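Local coordinates for uncharacterized protein (Bacteroides ovatus, PDB 3NQK), which is of unknown function but probably combines an E-set-like N-terminal region with a BT_3044-like C-terminal region in a mainly beta chain, at residues V26-V31 with K153-N158; I61-D66 with V126-I131; E265-Q270 with R304-Q309. All coordinates share one frame; numbering follows the deposited sequence.

Contact 1 of 3, residues V26-V31 with K153-N158; sequences VTTIYV and KVVPFN
V31 packs against V154 and P156 on one face of a parallel strand pair, and with I29 these residues make up its buried side. In V31, CG1 is anti to the carbonyl carbon (chi1 -47°), which leaves CG2 between the backbone N and the carbonyl carbon, 4.2 Å from V154 CG1 and 3.9 Å from P156 CA. I29 lies level with V154, and its CG1 branch runs over the V154 backbone. The main chain is bonded throughout. I29 gives its N to K153 O and takes V155 N on its own O at 2.8 Å. V31 likewise bonds V155 O and F157 N, the usual two-way grip of a residue in a parallel pair.

The opposite face, made of T28, Y30, K153 and V155, is partly exposed. T28 CG2 touches V155 CG2 at 3.7 Å, while T28 and K153 lie side by side, and the long extended lysine then leads away from the contact. The Y30 ring stands alongside V155, with CD1 4.1 Å from V155 CB. At the end of the pair F157 swings its ring back so that the edge meets the main chain of Y30, and Y30 CB lies 3.9 Å from F157 CD1.

W319 stacks on Y30 and meets F157 edge-to-face. I29 rests on Y41 and V31 on V39 of strand 38-48, while V154 bonds through its backbone to W125, at the start of strand 125-133.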
ATOM      1  N   VAL A  26     -16.283 -15.755   7.157  1.00 54.64           N
ATOM      2  CA  VAL A  26     -14.872 -15.951   6.813  1.00 50.49           C
ATOM      3  C   VAL A  26     -14.281 -14.771   6.023  1.00 45.34           C
ATOM      4  O   VAL A  26     -14.877 -14.295   5.068  1.00 44.67           O
ATOM      5  CB  VAL A  26     -14.686 -17.252   6.007  1.00 50.78           C
ATOM      6  CG1 VAL A  26     -13.434 -17.202   5.209  1.00 47.21           C
ATOM      7  CG2 VAL A  26     -14.687 -18.435   6.939  1.00 47.56           C
ATOM      8  N   THR A  27     -13.102 -14.309   6.452  1.00 40.61           N
ATOM      9  CA  THR A  27     -12.395 -13.219   5.785  1.00 35.97           C
ATOM     10  C   THR A  27     -11.274 -13.794   4.931  1.00 36.15           C
ATOM     11  O   THR A  27     -10.426 -14.535   5.427  1.00 37.65           O
ATOM     12  CB  THR A  27     -11.768 -12.252   6.807  1.00 36.15           C
ATOM     13  OG1 THR A  27     -12.800 -11.593   7.552  1.00 32.22           O
ATOM     14  CG2 THR A  27     -10.923 -11.219   6.114  1.00 32.57           C
ATOM     15  N   THR A  28     -11.266 -13.465   3.652  1.00 35.48           N
ATOM     16  CA  THR A  28     -10.261 -13.996   2.756  1.00 37.62           C
ATOM     17  C   THR A  28      -9.075 -13.091   2.757  1.00 37.55           C
ATOM     18  O   THR A  28      -9.203 -11.922   2.468  1.00 38.12           O
ATOM     19  CB  THR A  28     -10.783 -14.100   1.270  1.00 36.70           C
ATOM     20  OG1 THR A  28     -11.968 -14.886   1.221  1.00 39.67           O
ATOM     21  CG2 THR A  28      -9.730 -14.732   0.378  1.00 33.15           C
ATOM     22  N   ILE A  29      -7.903 -13.628   3.060  1.00 36.94           N
ATOM     23  CA  ILE A  29      -6.704 -12.853   2.913  1.00 38.28           C
ATOM     24  C   ILE A  29      -5.767 -13.471   1.876  1.00 40.23           C
ATOM     25  O   ILE A  29      -5.670 -14.701   1.751  1.00 42.35           O
ATOM     26  CB  ILE A  29      -5.976 -12.614   4.262  1.00 36.78           C
ATOM     27  CG1 ILE A  29      -5.373 -13.882   4.806  1.00 41.63           C
ATOM     28  CG2 ILE A  29      -6.924 -12.028   5.266  1.00 31.14           C
ATOM     29  CD1 ILE A  29      -4.575 -13.638   6.079  1.00 40.49           C
ATOM     30  N   TYR A  30      -5.111 -12.599   1.111  1.00 40.46           N
ATOM     31  CA  TYR A  30      -4.235 -13.006   0.032  1.00 37.72           C
ATOM     32  C   TYR A  30      -2.809 -12.796   0.422  1.00 38.37           C
ATOM     33  O   TYR A  30      -2.415 -11.686   0.754  1.00 38.28           O
ATOM     34  CB  TYR A  30      -4.560 -12.191  -1.225  1.00 35.29           C
ATOM     35  CG  TYR A  30      -5.965 -12.453  -1.751  1.00 39.91           C
ATOM     36  CD1 TYR A  30      -6.217 -13.523  -2.605  1.00 40.52           C
ATOM     37  CD2 TYR A  30      -7.043 -11.683  -1.336  1.00 34.29           C
ATOM     38  CE1 TYR A  30      -7.496 -13.794  -3.063  1.00 38.60           C
ATOM     39  CE2 TYR A  30      -8.338 -11.944  -1.800  1.00 35.82           C
ATOM     40  CZ  TYR A  30      -8.551 -13.007  -2.662  1.00 41.01           C
ATOM     41  OH  TYR A  30      -9.826 -13.296  -3.121  1.00 41.85           O
ATOM     42  N   VAL A  31      -2.016 -13.863   0.389  1.00 39.80           N
ATOM     43  CA  VAL A  31      -0.584 -13.756   0.713  1.00 40.22           C
ATOM     44  C   VAL A  31       0.251 -14.309  -0.416  1.00 40.40           C
ATOM     45  O   VAL A  31      -0.037 -15.374  -0.946  1.00 42.94           O
ATOM     46  CB  VAL A  31      -0.253 -14.493   2.006  1.00 40.93           C
ATOM     47  CG1 VAL A  31      -1.263 -14.133   3.066  1.00 46.08           C
ATOM     48  CG2 VAL A  31      -0.249 -15.954   1.788  1.00 33.23           C
ATOM     49  N   LYS A 153      -9.324 -17.013   5.925  1.00 36.45           N
ATOM     50  CA  LYS A 153      -9.144 -17.966   4.820  1.00 35.11           C
ATOM     51  C   LYS A 153      -7.900 -17.540   4.063  1.00 34.78           C
ATOM     52  O   LYS A 153      -7.921 -16.574   3.287  1.00 36.45           O
ATOM     53  CB  LYS A 153     -10.374 -17.955   3.900  1.00 36.12           C
ATOM     54  CG  LYS A 153     -10.398 -19.047   2.783  1.00 36.06           C
ATOM     55  CD  LYS A 153     -11.483 -18.723   1.761  1.00 36.65           C
ATOM     56  CE  LYS A 153     -11.479 -19.653   0.611  1.00 48.30           C
ATOM     57  NZ  LYS A 153     -12.429 -19.188  -0.416  1.00 56.91           N
ATOM     58  N   VAL A 154      -6.808 -18.235   4.316  1.00 37.64           N
ATOM     59  CA  VAL A 154      -5.515 -17.860   3.778  1.00 36.87           C
ATOM     60  C   VAL A 154      -5.372 -18.399   2.381  1.00 36.39           C
ATOM     61  O   VAL A 154      -5.437 -19.599   2.171  1.00 36.43           O
ATOM     62  CB  VAL A 154      -4.377 -18.407   4.662  1.00 39.61           C
ATOM     63  CG1 VAL A 154      -3.038 -17.837   4.226  1.00 43.69           C
ATOM     64  CG2 VAL A 154      -4.642 -18.078   6.132  1.00 35.80           C
ATOM     65  N   VAL A 155      -5.252 -17.493   1.408  1.00 36.87           N
ATOM     66  CA  VAL A 155      -5.121 -17.882   0.002  1.00 34.91           C
ATOM     67  C   VAL A 155      -3.768 -17.431  -0.546  1.00 36.28           C
ATOM     68  O   VAL A 155      -3.581 -16.263  -0.878  1.00 37.86           O
ATOM     69  CB  VAL A 155      -6.227 -17.267  -0.860  1.00 36.38           C
ATOM     70  CG1 VAL A 155      -6.076 -17.706  -2.299  1.00 33.19           C
ATOM     71  CG2 VAL A 155      -7.630 -17.645  -0.317  1.00 31.96           C
ATOM     72  N   PRO A 156      -2.804 -18.346  -0.592  1.00 35.12           N
ATOM     73  CA  PRO A 156      -1.536 -18.027  -1.201  1.00 34.52           C
ATOM     74  C   PRO A 156      -1.722 -17.701  -2.671  1.00 35.19           C
ATOM     75  O   PRO A 156      -2.694 -18.151  -3.282  1.00 36.91           O
ATOM     76  CB  PRO A 156      -0.749 -19.312  -1.052  1.00 35.23           C
ATOM     77  CG  PRO A 156      -1.542 -20.156  -0.065  1.00 38.13           C
ATOM     78  CD  PRO A 156      -2.900 -19.761  -0.207  1.00 34.30           C
ATOM     79  N   PHE A 157      -0.835 -16.902  -3.231  1.00 32.43           N
ATOM     80  CA  PHE A 157      -0.919 -16.598  -4.632  1.00 32.67           C
ATOM     81  C   PHE A 157       0.447 -16.290  -5.229  1.00 34.44           C
ATOM     82  O   PHE A 157       1.340 -15.818  -4.548  1.00 35.43           O
ATOM     83  CB  PHE A 157      -1.870 -15.424  -4.865  1.00 32.85           C
ATOM     84  CG  PHE A 157      -1.303 -14.073  -4.456  1.00 34.47           C
ATOM     85  CD1 PHE A 157      -1.507 -13.576  -3.182  1.00 41.74           C
ATOM     86  CD2 PHE A 157      -0.604 -13.295  -5.362  1.00 40.20           C
ATOM     87  CE1 PHE A 157      -1.011 -12.326  -2.811  1.00 36.61           C
ATOM     88  CE2 PHE A 157      -0.095 -12.052  -4.991  1.00 40.96           C
ATOM     89  CZ  PHE A 157      -0.319 -11.566  -3.717  1.00 35.97           C
ATOM     90  N   ASN A 158       0.611 -16.616  -6.500  1.00 35.77           N
ATOM     91  CA  ASN A 158       1.798 -16.217  -7.252  1.00 36.28           C
ATOM     92  C   ASN A 158       1.330 -15.469  -8.481  1.00 34.70           C
ATOM     93  O   ASN A 158       0.146 -15.132  -8.594  1.00 39.44           O
ATOM     94  CB  ASN A 158       2.659 -17.442  -7.614  1.00 35.74           C
ATOM     95  CG  ASN A 158       1.866 -18.534  -8.342  1.00 43.63           C
ATOM     96  OD1 ASN A 158       0.832 -18.257  -9.005  1.00 32.99           O
ATOM     97  ND2 ASN A 158       2.361 -19.779  -8.257  1.00 37.72           N
TER

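Contact 2 of 3, residues I61-D66 with V126-I131; sequences IAVDKD and VLPLTI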
ATOM      1  N   ILE A  61      -4.258 -13.404  22.201  1.00 44.45           N
ATOM      2  CA  ILE A  61      -4.868 -14.018  21.032  1.00 42.41           C
ATOM      3  C   ILE A  61      -4.633 -15.521  21.072  1.00 44.74           C
ATOM      4  O   ILE A  61      -3.545 -15.974  21.413  1.00 48.99           O
ATOM      5  CB  ILE A  61      -4.238 -13.502  19.732  1.00 42.34           C
ATOM      6  CG1 ILE A  61      -3.998 -11.983  19.789  1.00 43.62           C
ATOM      7  CG2 ILE A  61      -5.099 -13.873  18.556  1.00 34.72           C
ATOM      8  CD1 ILE A  61      -5.225 -11.190  19.701  1.00 49.98           C
ATOM      9  N   ALA A  62      -5.636 -16.291  20.680  1.00 44.74           N
ATOM     10  CA  ALA A  62      -5.507 -17.751  20.651  1.00 45.85           C
ATOM     11  C   ALA A  62      -6.228 -18.334  19.456  1.00 45.54           C
ATOM     12  O   ALA A  62      -7.229 -17.771  18.977  1.00 42.27           O
ATOM     13  CB  ALA A  62      -6.046 -18.369  21.949  1.00 46.30           C
ATOM     14  N   VAL A  63      -5.692 -19.439  18.943  1.00 45.96           N
ATOM     15  CA  VAL A  63      -6.336 -20.168  17.882  1.00 47.57           C
ATOM     16  C   VAL A  63      -7.628 -20.772  18.460  1.00 50.78           C
ATOM     17  O   VAL A  63      -7.644 -21.208  19.600  1.00 52.88           O
ATOM     18  CB  VAL A  63      -5.417 -21.275  17.348  1.00 48.48           C
ATOM     19  CG1 VAL A  63      -6.120 -22.097  16.272  1.00 43.66           C
ATOM     20  CG2 VAL A  63      -4.121 -20.664  16.812  1.00 47.81           C
ATOM     21  N   ASP A  64      -8.719 -20.712  17.699  1.00 52.39           N
ATOM     22  CA  ASP A  64     -10.030 -21.152  18.199  1.00 54.71           C
ATOM     23  C   ASP A  64     -10.579 -22.321  17.381  1.00 57.46           C
ATOM     24  O   ASP A  64     -11.347 -22.134  16.434  1.00 54.33           O
ATOM     25  CB  ASP A  64     -11.024 -19.988  18.191  1.00 54.54           C
ATOM     26  CG  ASP A  64     -12.378 -20.358  18.816  1.00 57.16           C
ATOM     27  OD1 ASP A  64     -12.484 -21.434  19.445  1.00 65.19           O
ATOM     28  OD2 ASP A  64     -13.321 -19.551  18.699  1.00 55.85           O
ATOM     29  N   LYS A  65     -10.218 -23.527  17.796  1.00 61.81           N
ATOM     30  CA  LYS A  65     -10.640 -24.738  17.126  1.00 64.68           C
ATOM     31  C   LYS A  65     -12.181 -24.767  16.945  1.00 66.94           C
ATOM     32  O   LYS A  65     -12.691 -24.968  15.816  1.00 66.16           O
ATOM     33  CB  LYS A  65     -10.169 -25.962  17.954  1.00 67.30           C
ATOM     34  CG  LYS A  65     -10.131 -27.301  17.201  1.00 72.96           C
ATOM     35  CD  LYS A  65      -9.549 -28.452  18.094  1.00 75.22           C
ATOM     36  N   ASP A  66     -12.905 -24.461  18.035  1.00 68.00           N
ATOM     37  CA  ASP A  66     -14.374 -24.667  18.101  1.00 68.16           C
ATOM     38  C   ASP A  66     -15.199 -23.807  17.149  1.00 65.54           C
ATOM     39  O   ASP A  66     -16.157 -24.289  16.563  1.00 67.76           O
ATOM     40  CB  ASP A  66     -14.882 -24.466  19.539  1.00 70.41           C
ATOM     41  CG  ASP A  66     -14.364 -25.534  20.502  1.00 74.14           C
ATOM     42  OD1 ASP A  66     -13.917 -26.605  20.031  1.00 76.85           O
ATOM     43  OD2 ASP A  66     -14.413 -25.302  21.729  1.00 76.48           O
ATOM     44  N   VAL A 126      -8.132 -22.328   6.905  1.00 38.55           N
ATOM     45  CA  VAL A 126      -8.604 -21.214   7.700  1.00 35.53           C
ATOM     46  C   VAL A 126      -7.881 -21.173   9.031  1.00 36.16           C
ATOM     47  O   VAL A 126      -7.630 -22.209   9.646  1.00 38.68           O
ATOM     48  CB  VAL A 126     -10.104 -21.287   7.921  1.00 36.20           C
ATOM     49  CG1 VAL A 126     -10.560 -20.188   8.865  1.00 30.24           C
ATOM     50  CG2 VAL A 126     -10.831 -21.181   6.573  1.00 30.33           C
ATOM     51  N   LEU A 127      -7.459 -19.974   9.410  1.00 36.20           N
ATOM     52  CA  LEU A 127      -6.785 -19.730  10.680  1.00 37.77           C
ATOM     53  C   LEU A 127      -7.724 -18.953  11.552  1.00 37.90           C
ATOM     54  O   LEU A 127      -7.933 -17.757  11.327  1.00 38.09           O
ATOM     55  CB  LEU A 127      -5.504 -18.921  10.453  1.00 37.31           C
ATOM     56  CG  LEU A 127      -4.704 -18.564  11.699  1.00 37.49           C
ATOM     57  CD1 LEU A 127      -4.323 -19.806  12.440  1.00 31.68           C
ATOM     58  CD2 LEU A 127      -3.454 -17.763  11.320  1.00 37.07           C
ATOM     59  N   PRO A 128      -8.361 -19.627  12.503  1.00 38.17           N
ATOM     60  CA  PRO A 128      -9.357 -19.001  13.355  1.00 40.08           C
ATOM     61  C   PRO A 128      -8.741 -18.362  14.568  1.00 40.94           C
ATOM     62  O   PRO A 128      -8.149 -19.058  15.399  1.00 41.23           O
ATOM     63  CB  PRO A 128     -10.220 -20.168  13.772  1.00 39.74           C
ATOM     64  CG  PRO A 128      -9.294 -21.288  13.831  1.00 38.38           C
ATOM     65  CD  PRO A 128      -8.286 -21.062  12.735  1.00 39.03           C
ATOM     66  N   LEU A 129      -8.873 -17.042  14.667  1.00 40.88           N
ATOM     67  CA  LEU A 129      -8.309 -16.288  15.779  1.00 41.77           C
ATOM     68  C   LEU A 129      -9.404 -15.703  16.623  1.00 42.40           C
ATOM     69  O   LEU A 129     -10.403 -15.203  16.108  1.00 41.55           O
ATOM     70  CB  LEU A 129      -7.421 -15.164  15.266  1.00 41.20           C
ATOM     71  CG  LEU A 129      -6.262 -15.607  14.378  1.00 42.08           C
ATOM     72  CD1 LEU A 129      -5.498 -14.393  13.846  1.00 39.86           C
ATOM     73  CD2 LEU A 129      -5.352 -16.526  15.132  1.00 36.56           C
ATOM     74  N   THR A 130      -9.222 -15.785  17.928  1.00 43.40           N
ATOM     75  CA  THR A 130     -10.151 -15.218  18.866  1.00 44.70           C
ATOM     76  C   THR A 130      -9.355 -14.424  19.904  1.00 44.36           C
ATOM     77  O   THR A 130      -8.195 -14.747  20.203  1.00 42.24           O
ATOM     78  CB  THR A 130     -10.991 -16.333  19.573  1.00 46.81           C
ATOM     79  OG1 THR A 130     -12.089 -15.747  20.283  1.00 53.60           O
ATOM     80  CG2 THR A 130     -10.127 -17.121  20.554  1.00 53.19           C
ATOM     81  N   ILE A 131      -9.948 -13.353  20.395  1.00 45.85           N
ATOM     82  CA  ILE A 131      -9.333 -12.555  21.442  1.00 46.81           C
ATOM     83  C   ILE A 131      -9.871 -13.034  22.748  1.00 50.19           C
ATOM     84  O   ILE A 131     -11.010 -12.718  23.111  1.00 51.50           O
ATOM     85  CB  ILE A 131      -9.661 -11.078  21.276  1.00 45.99           C
ATOM     86  CG1 ILE A 131      -8.950 -10.532  20.056  1.00 48.05           C
ATOM     87  CG2 ILE A 131      -9.251 -10.289  22.519  1.00 49.99           C
ATOM     88  CD1 ILE A 131      -9.200  -9.116  19.814  1.00 55.03           C
TER
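The puckered ring of P128 and the planar carboxylate of D64 meet different partners, and no aromatic ring lies between the two segments. The pyrrolidine of P128 turns its CB and CG to the carbonyl of D64, with CG 3.4 Å from D64 O. The D64 carboxylate stands beside T130, whose CB is 4.1 Å from D64 OD2, and D64 CB rests on T130 CG2 at 3.8 Å. With CG anti to the backbone N (chi1 -175°), the carboxylate is carried across T130.

Alongside, the antiparallel strands are joined by a hydrogen-bonded pair, A62 with T130. Its bonds, A62 N to T130 O and T130 N to A62 O, each 3.0 Å, run nearly along the C=O axis. D64 N adds a bond to P128 O at 2.9 Å, with the donor above the carbonyl plane. On the face of I61, V63, L129 and I131, I61 CD1 meets I131 CG1 at 3.8 Å, and F15 of strand 12-15 packs on both isoleucines and L129.

D64 ends the strand pairing and is the N-cap of helix 65-76, where its OD2 bonds T67 OG1. Its carboxylate thus bonds at the helix start, whose dipole would probably stabilise the negative charge, while its CB and N still take part in the strand contact.

Contact 3 of 3, residues E265-Q270 with R304-Q309; sequences ERRYVQ and RNINTQ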
ATOM      1  N   GLU A 265      -4.051  -1.355 -14.822  1.00 45.08           N
ATOM      2  CA  GLU A 265      -3.334  -2.262 -15.688  1.00 44.34           C
ATOM      3  C   GLU A 265      -4.028  -3.619 -15.647  1.00 41.36           C
ATOM      4  O   GLU A 265      -4.303  -4.141 -14.574  1.00 41.54           O
ATOM      5  CB  GLU A 265      -1.863  -2.400 -15.224  1.00 46.23           C
ATOM      6  CG  GLU A 265      -1.091  -3.553 -15.898  1.00 41.16           C
ATOM      7  CD  GLU A 265       0.314  -3.746 -15.343  1.00 45.48           C
ATOM      8  OE1 GLU A 265       0.607  -3.250 -14.230  1.00 47.18           O
ATOM      9  OE2 GLU A 265       1.118  -4.437 -16.013  1.00 46.69           O
ATOM     10  N   ARG A 266      -4.315  -4.174 -16.812  1.00 38.48           N
ATOM     11  CA  ARG A 266      -4.909  -5.488 -16.902  1.00 38.12           C
ATOM     12  C   ARG A 266      -3.865  -6.477 -17.396  1.00 38.68           C
ATOM     13  O   ARG A 266      -3.362  -6.342 -18.496  1.00 41.16           O
ATOM     14  CB  ARG A 266      -6.101  -5.461 -17.847  1.00 40.43           C
ATOM     15  CG  ARG A 266      -7.279  -4.579 -17.344  1.00 43.48           C
ATOM     16  CD  ARG A 266      -8.611  -4.944 -18.040  1.00 53.31           C
ATOM     17  NE  ARG A 266      -9.685  -3.989 -17.738  1.00 61.84           N
ATOM     18  CZ  ARG A 266     -10.392  -3.962 -16.599  1.00 61.51           C
ATOM     19  NH1 ARG A 266     -10.140  -4.830 -15.610  1.00 56.65           N
ATOM     20  NH2 ARG A 266     -11.342  -3.047 -16.442  1.00 64.53           N
ATOM     21  N   ARG A 267      -3.496  -7.430 -16.545  1.00 38.43           N
ATOM     22  CA  ARG A 267      -2.445  -8.398 -16.872  1.00 39.18           C
ATOM     23  C   ARG A 267      -3.049  -9.760 -17.159  1.00 37.85           C
ATOM     24  O   ARG A 267      -3.792 -10.315 -16.342  1.00 39.96           O
ATOM     25  CB  ARG A 267      -1.443  -8.506 -15.728  1.00 40.02           C
ATOM     26  CG  ARG A 267      -0.096  -9.124 -16.144  1.00 52.07           C
ATOM     27  CD  ARG A 267       0.805  -9.448 -14.936  1.00 59.33           C
ATOM     28  NE  ARG A 267       1.192  -8.250 -14.180  1.00 68.23           N
ATOM     29  CZ  ARG A 267       2.167  -7.413 -14.535  1.00 68.08           C
ATOM     30  NH1 ARG A 267       2.855  -7.616 -15.653  1.00 82.03           N
ATOM     31  NH2 ARG A 267       2.439  -6.358 -13.783  1.00 70.09           N
ATOM     32  N   TYR A 268      -2.733 -10.295 -18.322  1.00 37.78           N
ATOM     33  CA  TYR A 268      -3.283 -11.560 -18.767  1.00 36.54           C
ATOM     34  C   TYR A 268      -2.206 -12.637 -18.855  1.00 37.42           C
ATOM     35  O   TYR A 268      -1.122 -12.397 -19.388  1.00 40.65           O
ATOM     36  CB  TYR A 268      -3.905 -11.390 -20.133  1.00 34.31           C
ATOM     37  CG  TYR A 268      -4.986 -10.348 -20.192  1.00 42.74           C
ATOM     38  CD1 TYR A 268      -6.315 -10.675 -19.937  1.00 42.86           C
ATOM     39  CD2 TYR A 268      -4.697  -9.046 -20.535  1.00 47.57           C
ATOM     40  CE1 TYR A 268      -7.317  -9.725 -20.022  1.00 43.69           C
ATOM     41  CE2 TYR A 268      -5.703  -8.082 -20.611  1.00 49.91           C
ATOM     42  CZ  TYR A 268      -7.003  -8.435 -20.349  1.00 41.62           C
ATOM     43  OH  TYR A 268      -7.984  -7.490 -20.417  1.00 47.87           O
ATOM     44  N   VAL A 269      -2.495 -13.805 -18.295  1.00 35.54           N
ATOM     45  CA  VAL A 269      -1.661 -14.983 -18.501  1.00 34.55           C
ATOM     46  C   VAL A 269      -2.502 -16.012 -19.173  1.00 35.78           C
ATOM     47  O   VAL A 269      -3.494 -16.467 -18.610  1.00 38.96           O
ATOM     48  CB  VAL A 269      -1.166 -15.572 -17.206  1.00 34.23           C
ATOM     49  CG1 VAL A 269      -0.389 -16.850 -17.493  1.00 32.74           C
ATOM     50  CG2 VAL A 269      -0.295 -14.562 -16.450  1.00 31.46           C
ATOM     51  N   GLN A 270      -2.160 -16.332 -20.405  1.00 36.85           N
ATOM     52  CA  GLN A 270      -2.903 -17.299 -21.181  1.00 38.20           C
ATOM     53  C   GLN A 270      -2.088 -18.561 -21.342  1.00 38.41           C
ATOM     54  O   GLN A 270      -0.922 -18.505 -21.724  1.00 41.87           O
ATOM     55  CB  GLN A 270      -3.240 -16.721 -22.556  1.00 38.58           C
ATOM     56  CG  GLN A 270      -4.094 -17.647 -23.438  1.00 48.27           C
ATOM     57  CD  GLN A 270      -4.287 -17.102 -24.850  1.00 58.00           C
ATOM     58  OE1 GLN A 270      -3.318 -16.883 -25.586  1.00 64.63           O
ATOM     59  NE2 GLN A 270      -5.531 -16.898 -25.235  1.00 57.69           N
ATOM     60  N   ARG A 304      -5.449 -10.372 -14.130  1.00 35.11           N
ATOM     61  CA  ARG A 304      -5.008  -9.819 -12.878  1.00 36.79           C
ATOM     62  C   ARG A 304      -5.073  -8.289 -12.994  1.00 38.54           C
ATOM     63  O   ARG A 304      -4.415  -7.705 -13.832  1.00 40.87           O
ATOM     64  CB  ARG A 304      -3.586 -10.320 -12.589  1.00 37.04           C
ATOM     65  CG  ARG A 304      -3.008  -9.971 -11.236  1.00 38.37           C
ATOM     66  CD  ARG A 304      -3.737 -10.609 -10.087  1.00 46.10           C
ATOM     67  NE  ARG A 304      -3.668 -12.076 -10.041  1.00 41.41           N
ATOM     68  CZ  ARG A 304      -2.623 -12.763  -9.613  1.00 47.05           C
ATOM     69  NH1 ARG A 304      -1.478 -12.145  -9.344  1.00 56.13           N
ATOM     70  NH2 ARG A 304      -2.696 -14.079  -9.520  1.00 45.18           N
ATOM     71  N   ASN A 305      -5.961  -7.670 -12.228  1.00 38.43           N
ATOM     72  CA  ASN A 305      -6.168  -6.225 -12.313  1.00 39.54           C
ATOM     73  C   ASN A 305      -5.268  -5.482 -11.361  1.00 39.59           C
ATOM     74  O   ASN A 305      -5.263  -5.769 -10.166  1.00 38.18           O
ATOM     75  CB  ASN A 305      -7.614  -5.896 -12.013  1.00 39.95           C
ATOM     76  CG  ASN A 305      -8.560  -6.562 -12.964  1.00 45.07           C
ATOM     77  OD1 ASN A 305      -8.493  -6.352 -14.170  1.00 52.25           O
ATOM     78  ND2 ASN A 305      -9.436  -7.389 -12.436  1.00 54.59           N
ATOM     79  N   ILE A 306      -4.541  -4.484 -11.874  1.00 39.79           N
ATOM     80  CA  ILE A 306      -3.523  -3.789 -11.072  1.00 40.99           C
ATOM     81  C   ILE A 306      -3.676  -2.294 -11.089  1.00 42.96           C
ATOM     82  O   ILE A 306      -3.674  -1.670 -12.150  1.00 45.17           O
ATOM     83  CB  ILE A 306      -2.133  -4.097 -11.581  1.00 41.71           C
ATOM     84  CG1 ILE A 306      -1.810  -5.576 -11.377  1.00 43.00           C
ATOM     85  CG2 ILE A 306      -1.105  -3.219 -10.871  1.00 40.64           C
ATOM     86  CD1 ILE A 306      -0.449  -6.008 -12.004  1.00 41.17           C
ATOM     87  N   ASN A 307      -3.728  -1.703  -9.904  1.00 44.75           N
ATOM     88  CA  ASN A 307      -3.778  -0.241  -9.774  1.00 47.89           C
ATOM     89  C   ASN A 307      -2.363   0.322  -9.798  1.00 47.42           C
ATOM     90  O   ASN A 307      -1.645   0.236  -8.824  1.00 44.65           O
ATOM     91  CB  ASN A 307      -4.498   0.155  -8.480  1.00 48.27           C
ATOM     92  CG  ASN A 307      -4.579   1.651  -8.293  1.00 55.58           C
ATOM     93  OD1 ASN A 307      -3.877   2.415  -8.957  1.00 64.65           O
ATOM     94  ND2 ASN A 307      -5.414   2.079  -7.364  1.00 57.49           N
ATOM     95  N   THR A 308      -1.971   0.881 -10.937  1.00 50.48           N
ATOM     96  CA  THR A 308      -0.580   1.323 -11.146  1.00 51.52           C
ATOM     97  C   THR A 308      -0.187   2.423 -10.199  1.00 57.11           C
ATOM     98  O   THR A 308       0.978   2.563  -9.862  1.00 59.50           O
ATOM     99  CB  THR A 308      -0.391   1.839 -12.509  1.00 49.39           C
ATOM    100  OG1 THR A 308      -1.282   2.939 -12.716  1.00 47.55           O
ATOM    101  CG2 THR A 308      -0.676   0.763 -13.523  1.00 49.44           C
ATOM    102  N   GLN A 309      -1.159   3.231  -9.796  1.00 61.26           N
ATOM    103  CA  GLN A 309      -0.907   4.319  -8.880  1.00 64.77           C
ATOM    104  C   GLN A 309      -0.233   3.806  -7.612  1.00 66.55           C
ATOM    105  O   GLN A 309       0.514   4.549  -6.952  1.00 70.48           O
ATOM    106  CB  GLN A 309      -2.216   5.078  -8.551  1.00 65.02           C
ATOM    107  CG  GLN A 309      -2.605   6.122  -9.639  1.00 67.96           C
ATOM    108  CD  GLN A 309      -4.066   6.607  -9.543  1.00 70.31           C
ATOM    109  OE1 GLN A 309      -4.895   6.026  -8.816  1.00 63.31           O
ATOM    110  NE2 GLN A 309      -4.390   7.657 -10.311  1.00 62.47           N
TER
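R266 and N305, paired across the strands on one face of the sheet, both set CG anti to the carbonyl carbon (chi1 -65° and -59°), which lets their tips meet. The extended arginine then turns at its tip and brings NH1 to 2.7 Å from N305 OD1. This bond is weak because it is bent (123° at the hydrogen); the oxygen lies at the guanidinium edge, and the guanidinium and amide planes stand nearly perpendicular. R266 NE also forms a salt bridge to D258.

Strands 244-257, 264-279 and 292-307 follow one another as an antiparallel beta meander, and this contact joins its last two members. E265 with I306 and R267 with R304 form hydrogen-bonded pairs, each with two backbone bonds; E265 N reaches I306 O at 2.7 Å.

On the other face, E265 and I306 lie side by side, with E265 OE1 3.7 Å from I306 CD1. R267 bends at chi3 and brings its guanidinium edge against that same methyl, R267 NH2 being 3.4 Å from I306 CD1. E265 OE2 sits over a face of this guanidinium, 3.2 Å from R267 NH2, a salt bridge of charges alone with no N-H directed at the oxygen. Further along, E265 CB touches T308 CG2 at 3.8 Å, and V107 of the second subunit packs on both residues.

Overall arrangement
Contacts 1 and 2 belong to one mixed sheet, with centres about 16 Å apart. Strands 125-133 and 149-157 are neighbours in it and follow each other in the chain, and V126 CG2 comes within 4.0 Å of K153 CA. In sequence, contact 2 is nested inside the loop closed by contact 1. Contact 3 lies in the antiparallel sheet of the C-terminal part, its centre about 18 Å from that of contact 1. A probable hydrogen bond, N158 O to R304 NH2 at 3.2 Å, joins the two. Contacts 2 and 3 do not touch, their nearest atoms being about 19 Å apart. No active site has been assigned; bound 1,2-ethanediol, probably from crystallisation, lies about 4 Å from the V26 side chain.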